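Local coordinates for iron binding protein FbpA (Mannheimia haemolytica, PDB 1Q35) that binds ferric iron and probably delivers it, as a periplasmic binding protein, to a bacterial iron-uptake system, at residues Y129-V135 / L166-R172; Y106-V112 / I185-D191; K139-S145 / Y301-L305. All blocks are in the same frame, centred on the assembly; numbering follows the deposited sequence.

Interactions 1 and 2 form one polar, backbone-rich end of the protein: the C134–C190 disulfide joins them, and K132 O lies 2.9 Å from D191 N. Interaction 1 is partly buried, a beta bridge with its turn at the surface and valine and leucine side chains inside. Interaction 2 is largely buried, with D191 and backbone carbonyls held by R111, which is itself exposed. Interaction 3, nearer the centre of the chain, is a hydrophobic helix crossing beside the iron-binding tyrosine Y142. It uses the start of helix 141-168, whereas interaction 1 uses its end; V135 and N143 bring the two into contact.

Interaction 1: Y129-V135 / L166-R172; sequences YKGKVCV and LKANLAR
V133 and L170 pair through a single parallel beta bridge, which ties the short strand 133-134 to the chain leaving helix 141-168 in this periplasmic-binding-protein fold. The backbone bonds come first. V133 N donates to N169 O at 3.2 Å with an N-H...O angle of 154°, and A171 N donates to V133 O at 2.8 Å. V133 O also receives a CH...O contact from L170 CA, so two neighbouring residues converge on one carbonyl. N169 O collects further amides from the type II turn Y129-K132: the N-H groups of G131 and K132 both lean toward it, each in a weak bond bent to 121°. G131 has positive phi, as suits the third position of such a turn, and A171 CB lies 3.3 Å from G131 O.

N169 sets its side chain against the same turn. Its CB rests on Y129 O, and OD1 lies 3.2 Å from K130 CA, while ND2 donates to the carbonyls of K126 and L124, which would fix the amide's rotation.

Apolar contacts line the inner side. V133 CG1, anti to the backbone N (chi1 -174°), meets L166 CD1 at 3.8 Å, the two side chains crossing at about a right angle. L170 doubles back toward the strand: its CD2 reaches V135 CG1 at 3.7 Å, and F313 packs on both V135 and L166.

Three waters bridge the segments. Water 1 donates to A168 O and L170 O and accepts weakly from G131 N, and water 2 accepts from V135 N and donates to R172 O. The R172 chain runs extended past C134 SG, half of the disulfide to C190, and its NE donates at 2.9 Å to water 3, which reaches V135 O.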
loop_
_atom_site.group_PDB
_atom_site.type_symbol
_atom_site.label_atom_id
_atom_site.label_comp_id
_atom_site.label_asym_id
_atom_site.label_seq_id
_atom_site.Cartn_x
_atom_site.Cartn_y
_atom_site.Cartn_z
ATOM N N TYR A 129 -6.893 7.613 24.433
ATOM C CA TYR A 129 -7.599 7.036 23.290
ATOM C C TYR A 129 -8.102 5.623 23.545
ATOM O O TYR A 129 -8.559 4.956 22.626
ATOM C CB TYR A 129 -6.717 7.098 22.042
ATOM C CG TYR A 129 -6.315 8.516 21.744
ATOM C CD1 TYR A 129 -5.027 8.964 21.994
ATOM C CD2 TYR A 129 -7.245 9.434 21.270
ATOM C CE1 TYR A 129 -4.662 10.283 21.751
ATOM C CE2 TYR A 129 -6.886 10.758 21.022
ATOM C CZ TYR A 129 -5.595 11.170 21.262
ATOM O OH TYR A 129 -5.239 12.478 21.019
ATOM N N LYS A 130 -8.079 5.192 24.807
ATOM C CA LYS A 130 -8.569 3.869 25.177
ATOM C C LYS A 130 -10.000 3.657 24.681
ATOM O O LYS A 130 -10.871 4.510 24.863
ATOM C CB LYS A 130 -8.510 3.671 26.696
ATOM C CG LYS A 130 -8.853 2.258 27.150
ATOM C CD LYS A 130 -8.682 2.083 28.653
ATOM C CE LYS A 130 -9.096 0.688 29.102
ATOM N NZ LYS A 130 -10.544 0.432 28.899
ATOM N N GLY A 131 -10.219 2.522 24.031
ATOM C CA GLY A 131 -11.524 2.128 23.548
ATOM C C GLY A 131 -11.974 2.805 22.269
ATOM O O GLY A 131 -13.092 2.583 21.825
ATOM N N LYS A 132 -11.102 3.594 21.642
ATOM C CA LYS A 132 -11.517 4.456 20.532
ATOM C C LYS A 132 -10.860 4.142 19.185
ATOM O O LYS A 132 -11.199 4.778 18.201
ATOM C CB LYS A 132 -11.265 5.932 20.883
ATOM C CG LYS A 132 -12.184 6.490 21.971
ATOM C CD LYS A 132 -11.923 7.973 22.216
ATOM C CE LYS A 132 -13.022 8.635 23.050
ATOM N NZ LYS A 132 -13.283 7.941 24.345
ATOM N N VAL A 133 -9.960 3.163 19.126
ATOM C CA VAL A 133 -9.160 2.941 17.919
ATOM C C VAL A 133 -9.506 1.610 17.244
ATOM O O VAL A 133 -9.675 0.599 17.911
ATOM C CB VAL A 133 -7.656 2.995 18.243
ATOM C CG1 VAL A 133 -6.820 2.919 16.961
ATOM C CG2 VAL A 133 -7.330 4.263 19.041
ATOM N N CYS A 134 -9.618 1.627 15.918
ATOM C CA CYS A 134 -9.813 0.416 15.117
ATOM C C CYS A 134 -8.656 0.262 14.129
ATOM O O CYS A 134 -8.298 1.210 13.432
ATOM C CB CYS A 134 -11.055 0.543 14.215
ATOM S SG CYS A 134 -12.713 0.158 14.814
ATOM N N VAL A 135 -8.082 -0.930 14.067
ATOM C CA VAL A 135 -7.085 -1.253 13.056
ATOM C C VAL A 135 -7.280 -2.705 12.633
ATOM O O VAL A 135 -7.629 -3.565 13.452
ATOM C CB VAL A 135 -5.652 -0.966 13.525
ATOM C CG1 VAL A 135 -5.236 -1.926 14.591
ATOM C CG2 VAL A 135 -4.680 -0.993 12.344
ATOM N N LEU A 166 -1.170 0.970 21.432
ATOM C CA LEU A 166 -2.145 0.893 20.353
ATOM C C LEU A 166 -3.085 -0.294 20.585
ATOM O O LEU A 166 -4.308 -0.150 20.514
ATOM C CB LEU A 166 -1.427 0.778 19.002
ATOM C CG LEU A 166 -2.340 0.720 17.777
ATOM C CD1 LEU A 166 -3.173 1.991 17.634
ATOM C CD2 LEU A 166 -1.514 0.469 16.531
ATOM N N LYS A 167 -2.515 -1.457 20.875
ATOM C CA LYS A 167 -3.307 -2.643 21.193
ATOM C C LYS A 167 -4.251 -2.384 22.366
ATOM O O LYS A 167 -5.434 -2.725 22.309
ATOM C CB LYS A 167 -2.397 -3.830 21.510
ATOM C CG LYS A 167 -3.169 -5.111 21.825
ATOM C CD LYS A 167 -2.276 -6.188 22.403
ATOM C CE LYS A 167 -3.093 -7.409 22.774
ATOM N NZ LYS A 167 -2.256 -8.478 23.368
ATOM N N ALA A 168 -3.743 -1.760 23.416
ATOM C CA ALA A 168 -4.546 -1.478 24.602
ATOM C C ALA A 168 -5.731 -0.568 24.302
ATOM O O ALA A 168 -6.736 -0.588 25.027
ATOM C CB ALA A 168 -3.683 -0.853 25.671
ATOM N N ASN A 169 -5.625 0.228 23.239
ATOM C CA ASN A 169 -6.645 1.209 22.883
ATOM C C ASN A 169 -7.666 0.738 21.852
ATOM O O ASN A 169 -8.563 1.495 21.483
ATOM C CB ASN A 169 -5.976 2.499 22.390
ATOM C CG ASN A 169 -5.294 3.266 23.506
ATOM O OD1 ASN A 169 -5.522 3.000 24.694
ATOM N ND2 ASN A 169 -4.469 4.238 23.139
ATOM N N LEU A 170 -7.564 -0.507 21.404
ATOM C CA LEU A 170 -8.474 -1.006 20.382
ATOM C C LEU A 170 -9.894 -1.161 20.923
ATOM O O LEU A 170 -10.098 -1.629 22.054
ATOM C CB LEU A 170 -7.989 -2.336 19.808
ATOM C CG LEU A 170 -6.630 -2.284 19.100
ATOM C CD1 LEU A 170 -6.277 -3.640 18.550
ATOM C CD2 LEU A 170 -6.578 -1.224 17.997
ATOM N N ALA A 171 -10.861 -0.773 20.096
ATOM C CA ALA A 171 -12.280 -0.849 20.426
ATOM C C ALA A 171 -12.836 -2.240 20.172
ATOM O O ALA A 171 -13.876 -2.603 20.726
ATOM C CB ALA A 171 -13.050 0.165 19.598
ATOM N N ARG A 172 -12.168 -2.999 19.311
ATOM C CA ARG A 172 -12.580 -4.351 18.972
ATOM C C ARG A 172 -11.370 -5.142 18.482
ATOM O O ARG A 172 -10.334 -4.570 18.112
ATOM C CB ARG A 172 -13.651 -4.322 17.880
ATOM C CG ARG A 172 -13.147 -3.859 16.522
ATOM C CD ARG A 172 -14.232 -3.763 15.469
ATOM N NE ARG A 172 -13.680 -3.418 14.163
ATOM C CZ ARG A 172 -14.385 -3.374 13.040
ATOM N NH1 ARG A 172 -15.685 -3.631 13.051
ATOM N NH2 ARG A 172 -13.790 -3.053 11.904
HETATM O O HOH W 1 -9.364 -0.306 24.316
HETATM O O HOH W 2 -9.363 -3.151 15.876
HETATM O O HOH W 3 -10.847 -3.978 13.577
#

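Interaction 2: Y106-V112 / I185-D191; sequences YTSKDRV and IKEGICD
R111 reaches from the loop after strand 96-108 to the C-terminal end of helix 178-187, where G188, with positive phi, closes a Schellman motif. Its CB lies beside D191, 4.0 Å from OD2, and CG leaves anti to the carbonyl carbon. CD then passes close to D191 OD1, and the bend at chi3 (-56°) swings the guanidinium in toward the helix end. NE makes the salt bridge to D191 OD1 at 2.8 Å; the bond is nearly straight, and the acceptor lies in the guanidinium plane, yet the carboxylate is met from above its own plane, 40° out of it. NH2 is the busiest atom. It donates to I185 O at 2.8 Å on a lone pair in the carbonyl plane, to C190 O at 2.9 Å from above that carbonyl's plane, and weakly to D191 OD1. NH1 donates to water 4, which in turn donates a hydrogen bond to K186 O.

Both faces of the group are covered. S108 OG sits over the centre of one and G188 CA over the other, so the guanidinium is sandwiched and its tilt is restrained. The same S108 OG accepts from R111 N in an ST motif, fixing the start of the arginine's own loop. I185 O, in the last turn of the helix and also accepting from G188 N, and C190 O, in the loop beyond it, would probably be stabilised by the positive charge.

Beneath the arginine, I185 CG2 packs 3.5 Å from S108 CA, and CD1 touches Y106 CB, whose ring carries its hydroxyl on to N196 O. V112 CG2 covers D191 CB. The backbone carbonyl of D191 is gripped by S108 N at 2.9 Å, with T107 CA adding a CH...O contact.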
loop_
_atom_site.group_PDB
_atom_site.type_symbol
_atom_site.label_atom_id
_atom_site.label_comp_id
_atom_site.label_asym_id
_atom_site.label_seq_id
_atom_site.Cartn_x
_atom_site.Cartn_y
_atom_site.Cartn_z
ATOM N N TYR A 106 -7.995 7.946 9.852
ATOM C CA TYR A 106 -9.377 8.388 9.688
ATOM C C TYR A 106 -9.971 8.685 11.052
ATOM O O TYR A 106 -9.713 7.959 12.007
ATOM C CB TYR A 106 -10.194 7.309 8.974
ATOM C CG TYR A 106 -9.731 7.077 7.557
ATOM C CD1 TYR A 106 -9.071 5.908 7.183
ATOM C CD2 TYR A 106 -9.930 8.044 6.592
ATOM C CE1 TYR A 106 -8.640 5.718 5.876
ATOM C CE2 TYR A 106 -9.493 7.864 5.285
ATOM C CZ TYR A 106 -8.853 6.705 4.932
ATOM O OH TYR A 106 -8.438 6.570 3.627
ATOM N N THR A 107 -10.755 9.755 11.151
ATOM C CA THR A 107 -11.420 10.089 12.408
ATOM C C THR A 107 -12.910 10.278 12.205
ATOM O O THR A 107 -13.371 10.605 11.119
ATOM C CB THR A 107 -10.844 11.367 13.026
ATOM O OG1 THR A 107 -10.884 12.431 12.064
ATOM C CG2 THR A 107 -9.378 11.194 13.424
ATOM N N SER A 108 -13.660 10.081 13.281
ATOM C CA SER A 108 -15.091 10.337 13.266
ATOM C C SER A 108 -15.330 11.823 13.027
ATOM O O SER A 108 -14.809 12.657 13.752
ATOM C CB SER A 108 -15.706 9.935 14.602
ATOM O OG SER A 108 -17.041 10.399 14.709
ATOM N N LYS A 109 -16.121 12.151 12.014
ATOM C CA LYS A 109 -16.515 13.531 11.767
ATOM C C LYS A 109 -17.173 14.146 13.006
ATOM O O LYS A 109 -16.800 15.238 13.425
ATOM C CB LYS A 109 -17.469 13.593 10.570
ATOM C CG LYS A 109 -17.917 14.994 10.183
ATOM C CD LYS A 109 -18.954 14.971 9.062
ATOM C CE LYS A 109 -19.439 16.376 8.731
ATOM N NZ LYS A 109 -20.664 16.372 7.886
ATOM N N ASP A 110 -18.123 13.416 13.591
ATOM C CA ASP A 110 -18.939 13.917 14.699
ATOM C C ASP A 110 -18.228 13.872 16.045
ATOM O O ASP A 110 -18.395 14.770 16.868
ATOM C CB ASP A 110 -20.253 13.117 14.801
ATOM C CG ASP A 110 -21.178 13.353 13.624
ATOM O OD1 ASP A 110 -22.004 12.463 13.328
ATOM O OD2 ASP A 110 -21.163 14.399 12.947
ATOM N N ARG A 111 -17.444 12.825 16.278
ATOM C CA ARG A 111 -16.938 12.538 17.616
ATOM C C ARG A 111 -15.466 12.909 17.836
ATOM O O ARG A 111 -14.976 12.839 18.960
ATOM C CB ARG A 111 -17.177 11.068 17.963
ATOM C CG ARG A 111 -18.651 10.658 17.927
ATOM C CD ARG A 111 -18.904 9.221 18.322
ATOM N NE ARG A 111 -18.135 8.309 17.479
ATOM C CZ ARG A 111 -18.481 7.933 16.251
ATOM N NH1 ARG A 111 -19.623 8.323 15.698
ATOM N NH2 ARG A 111 -17.675 7.123 15.570
ATOM N N VAL A 112 -14.781 13.315 16.770
ATOM C CA VAL A 112 -13.384 13.759 16.848
ATOM C C VAL A 112 -13.149 15.055 16.076
ATOM O O VAL A 112 -12.558 15.996 16.599
ATOM C CB VAL A 112 -12.401 12.678 16.304
ATOM C CG1 VAL A 112 -10.943 13.173 16.352
ATOM C CG2 VAL A 112 -12.547 11.392 17.075
ATOM N N ILE A 185 -16.278 3.323 12.107
ATOM C CA ILE A 185 -16.378 4.720 12.527
ATOM C C ILE A 185 -17.803 5.225 12.282
ATOM O O ILE A 185 -18.420 5.847 13.154
ATOM C CB ILE A 185 -15.342 5.612 11.788
ATOM C CG1 ILE A 185 -13.917 5.277 12.248
ATOM C CG2 ILE A 185 -15.660 7.087 12.034
ATOM C CD1 ILE A 185 -12.819 5.989 11.464
ATOM N N LYS A 186 -18.333 4.958 11.099
ATOM C CA LYS A 186 -19.691 5.387 10.774
ATOM C C LYS A 186 -20.702 4.832 11.786
ATOM O O LYS A 186 -21.596 5.557 12.233
ATOM C CB LYS A 186 -20.057 4.959 9.352
ATOM C CG LYS A 186 -21.461 5.344 8.914
ATOM C CD LYS A 186 -22.344 4.134 8.743
ATOM C CE LYS A 186 -23.642 4.493 8.041
ATOM N NZ LYS A 186 -24.679 3.460 8.296
ATOM N N GLU A 187 -20.545 3.566 12.159
ATOM C CA GLU A 187 -21.478 2.899 13.071
ATOM C C GLU A 187 -21.300 3.303 14.540
ATOM O O GLU A 187 -22.152 3.003 15.370
ATOM C CB GLU A 187 -21.363 1.382 12.924
ATOM C CG GLU A 187 -21.863 0.876 11.581
ATOM C CD GLU A 187 -21.682 -0.620 11.393
ATOM O OE1 GLU A 187 -22.042 -1.120 10.309
ATOM O OE2 GLU A 187 -21.182 -1.297 12.316
ATOM N N GLY A 188 -20.206 3.985 14.864
ATOM C CA GLY A 188 -19.962 4.468 16.211
ATOM C C GLY A 188 -19.090 3.570 17.070
ATOM O O GLY A 188 -18.865 3.875 18.231
ATOM N N ILE A 189 -18.589 2.479 16.500
ATOM C CA ILE A 189 -17.766 1.513 17.232
ATOM C C ILE A 189 -16.402 2.090 17.590
ATOM O O ILE A 189 -15.845 1.800 18.643
ATOM C CB ILE A 189 -17.588 0.224 16.390
ATOM C CG1 ILE A 189 -18.928 -0.504 16.215
ATOM C CG2 ILE A 189 -16.535 -0.694 17.005
ATOM C CD1 ILE A 189 -19.568 -0.981 17.508
ATOM N N CYS A 190 -15.854 2.895 16.699
ATOM C CA CYS A 190 -14.588 3.548 17.000
ATOM C C CYS A 190 -14.547 4.938 16.401
ATOM O O CYS A 190 -15.407 5.325 15.607
ATOM C CB CYS A 190 -13.406 2.711 16.518
ATOM S SG CYS A 190 -13.685 1.941 14.928
ATOM N N ASP A 191 -13.532 5.679 16.817
ATOM C CA ASP A 191 -13.383 7.086 16.489
ATOM C C ASP A 191 -12.140 7.398 15.665
ATOM O O ASP A 191 -12.060 8.473 15.085
ATOM C CB ASP A 191 -13.311 7.900 17.781
ATOM C CG ASP A 191 -14.606 7.884 18.570
ATOM O OD1 ASP A 191 -15.615 7.332 18.089
ATOM O OD2 ASP A 191 -14.682 8.426 19.691
HETATM O O HOH W 4 -20.799 8.172 13.018
HETATM O O HOH W 5 -13.709 10.796 20.433
#

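Interaction 3: K139-S145 / Y301-L305; sequences KNSYNVS and YEAAL
S145 OG lies at the edge of the Y301 ring, in its plane and 3.5 Å from CD1, while D59 OD1 and S61 OG, outside the two segments, both share hydrogen bonds with it. With its polar needs met there, the serine presents an oxygen to the ring edge without forming a bond to the tyrosine. The contact joins the start of helix 141-168 to the last helix, 301-311; the axes of segments 141-145 and 301-305 approach to 9.5 Å, their directions 106° apart.

V144 is the central side chain of the contact, touching Y301, A304 and L305. Its CG1, anti to the backbone N, stands over one face of the Y301 ring in a CH-pi contact, 3.5 Å from the centroid and 16° off the normal. The valine and tyrosine side chains cross at about a right angle. Y301 reaches this position because its own CG is anti to the backbone N (chi1 -168°), which carries the ring across the first turn of helix 141-168, and at its far end the hydroxyl oxygen lies 3.3 Å from S141 CB. The same V144 CG1 also meets A304 CB at 3.7 Å, while CG2 takes L305 CD1 at 4.0 Å. A304 continues the packing along the helix to F147, A148 and I151.

K139, which is exposed, donates through NZ to water 6 at 2.7 Å, and the water donates to L305 O. Y142, an iron ligand of this protein though no iron is bound here, leaves the helix away from segment 301-305 and touches Y198 and Y199. The two helices are therefore held mainly by shape and dispersion around one valine, while S145 OG is taken by D59 and S61, and Y142 faces the other tyrosines of the iron site.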
loop_
_atom_site.group_PDB
_atom_site.type_symbol
_atom_site.label_atom_id
_atom_site.label_comp_id
_atom_site.label_asym_id
_atom_site.label_seq_id
_atom_site.Cartn_x
_atom_site.Cartn_y
_atom_site.Cartn_z
ATOM N N LYS A 139 -0.686 -7.970 11.704
ATOM C CA LYS A 139 0.176 -8.716 10.792
ATOM C C LYS A 139 -0.068 -8.407 9.323
ATOM O O LYS A 139 0.664 -8.887 8.458
ATOM C CB LYS A 139 0.005 -10.220 11.024
ATOM C CG LYS A 139 0.396 -10.664 12.414
ATOM C CD LYS A 139 0.200 -12.156 12.625
ATOM C CE LYS A 139 0.103 -12.496 14.109
ATOM N NZ LYS A 139 1.107 -11.765 14.945
ATOM N N ASN A 140 -1.094 -7.617 9.019
ATOM C CA ASN A 140 -1.287 -7.178 7.652
ATOM C C ASN A 140 -0.101 -6.327 7.215
ATOM O O ASN A 140 0.358 -5.472 7.964
ATOM C CB ASN A 140 -2.573 -6.384 7.500
ATOM C CG ASN A 140 -2.764 -5.907 6.103
ATOM O OD1 ASN A 140 -3.223 -6.653 5.233
ATOM N ND2 ASN A 140 -2.349 -4.688 5.850
ATOM N N SER A 141 0.385 -6.549 6.002
ATOM C CA SER A 141 1.642 -5.926 5.579
ATOM C C SER A 141 1.586 -4.413 5.462
ATOM O O SER A 141 2.601 -3.759 5.618
ATOM C CB SER A 141 2.159 -6.540 4.280
ATOM O OG SER A 141 1.310 -6.245 3.198
ATOM N N TYR A 142 0.422 -3.828 5.193
ATOM C CA TYR A 142 0.325 -2.369 5.251
ATOM C C TYR A 142 0.670 -1.859 6.652
ATOM O O TYR A 142 1.340 -0.839 6.798
ATOM C CB TYR A 142 -1.068 -1.869 4.880
ATOM C CG TYR A 142 -1.550 -2.151 3.477
ATOM C CD1 TYR A 142 -0.689 -2.133 2.380
ATOM C CD2 TYR A 142 -2.899 -2.399 3.241
ATOM C CE1 TYR A 142 -1.160 -2.371 1.101
ATOM C CE2 TYR A 142 -3.379 -2.626 1.959
ATOM C CZ TYR A 142 -2.498 -2.614 0.895
ATOM O OH TYR A 142 -2.920 -2.827 -0.392
ATOM N N ASN A 143 0.187 -2.545 7.682
ATOM C CA ASN A 143 0.530 -2.202 9.055
ATOM C C ASN A 143 1.984 -2.517 9.385
ATOM O O ASN A 143 2.679 -1.694 9.954
ATOM C CB ASN A 143 -0.387 -2.921 10.048
ATOM C CG ASN A 143 -1.785 -2.339 10.092
ATOM O OD1 ASN A 143 -2.010 -1.168 9.752
ATOM N ND2 ASN A 143 -2.740 -3.160 10.520
ATOM N N VAL A 144 2.452 -3.707 9.032
ATOM C CA VAL A 144 3.807 -4.102 9.389
ATOM C C VAL A 144 4.819 -3.146 8.746
ATOM O O VAL A 144 5.789 -2.777 9.383
ATOM C CB VAL A 144 4.100 -5.586 9.049
ATOM C CG1 VAL A 144 5.525 -5.957 9.439
ATOM C CG2 VAL A 144 3.111 -6.509 9.768
ATOM N N SER A 145 4.593 -2.725 7.503
ATOM C CA SER A 145 5.522 -1.788 6.866
ATOM C C SER A 145 5.496 -0.406 7.528
ATOM O O SER A 145 6.525 0.249 7.622
ATOM C CB SER A 145 5.284 -1.709 5.361
ATOM O OG SER A 145 5.750 -2.901 4.750
ATOM N N TYR A 301 11.120 -4.841 8.115
ATOM C CA TYR A 301 9.879 -5.616 8.117
ATOM C C TYR A 301 9.924 -6.819 9.066
ATOM O O TYR A 301 9.001 -7.038 9.841
ATOM C CB TYR A 301 9.533 -6.081 6.702
ATOM C CG TYR A 301 8.130 -6.640 6.582
ATOM C CD1 TYR A 301 7.062 -5.812 6.234
ATOM C CD2 TYR A 301 7.865 -7.984 6.823
ATOM C CE1 TYR A 301 5.775 -6.303 6.114
ATOM C CE2 TYR A 301 6.563 -8.488 6.720
ATOM C CZ TYR A 301 5.531 -7.637 6.365
ATOM O OH TYR A 301 4.243 -8.123 6.262
ATOM N N GLU A 302 10.999 -7.596 9.002
ATOM C CA GLU A 302 11.147 -8.786 9.834
ATOM C C GLU A 302 11.091 -8.436 11.318
ATOM O O GLU A 302 10.402 -9.095 12.097
ATOM C CB GLU A 302 12.466 -9.491 9.488
ATOM C CG GLU A 302 12.817 -10.704 10.331
ATOM C CD GLU A 302 14.079 -11.389 9.841
ATOM O OE1 GLU A 302 14.004 -12.575 9.450
ATOM O OE2 GLU A 302 15.146 -10.737 9.840
ATOM N N ALA A 303 11.810 -7.389 11.705
ATOM C CA ALA A 303 11.822 -6.944 13.091
ATOM C C ALA A 303 10.435 -6.472 13.534
ATOM O O ALA A 303 10.014 -6.735 14.657
ATOM C CB ALA A 303 12.842 -5.836 13.282
ATOM N N ALA A 304 9.718 -5.787 12.649
ATOM C CA ALA A 304 8.378 -5.291 12.952
ATOM C C ALA A 304 7.401 -6.449 13.143
ATOM O O ALA A 304 6.590 -6.430 14.061
ATOM C CB ALA A 304 7.890 -4.365 11.849
ATOM N N LEU A 305 7.478 -7.449 12.278
ATOM C CA LEU A 305 6.593 -8.603 12.395
ATOM C C LEU A 305 6.839 -9.329 13.714
ATOM O O LEU A 305 5.900 -9.790 14.360
ATOM C CB LEU A 305 6.783 -9.546 11.207
ATOM C CG LEU A 305 5.784 -10.701 11.107
ATOM C CD1 LEU A 305 4.370 -10.179 10.901
ATOM C CD2 LEU A 305 6.177 -11.638 9.986
HETATM O O HOH W 6 3.407 -11.354 13.609
#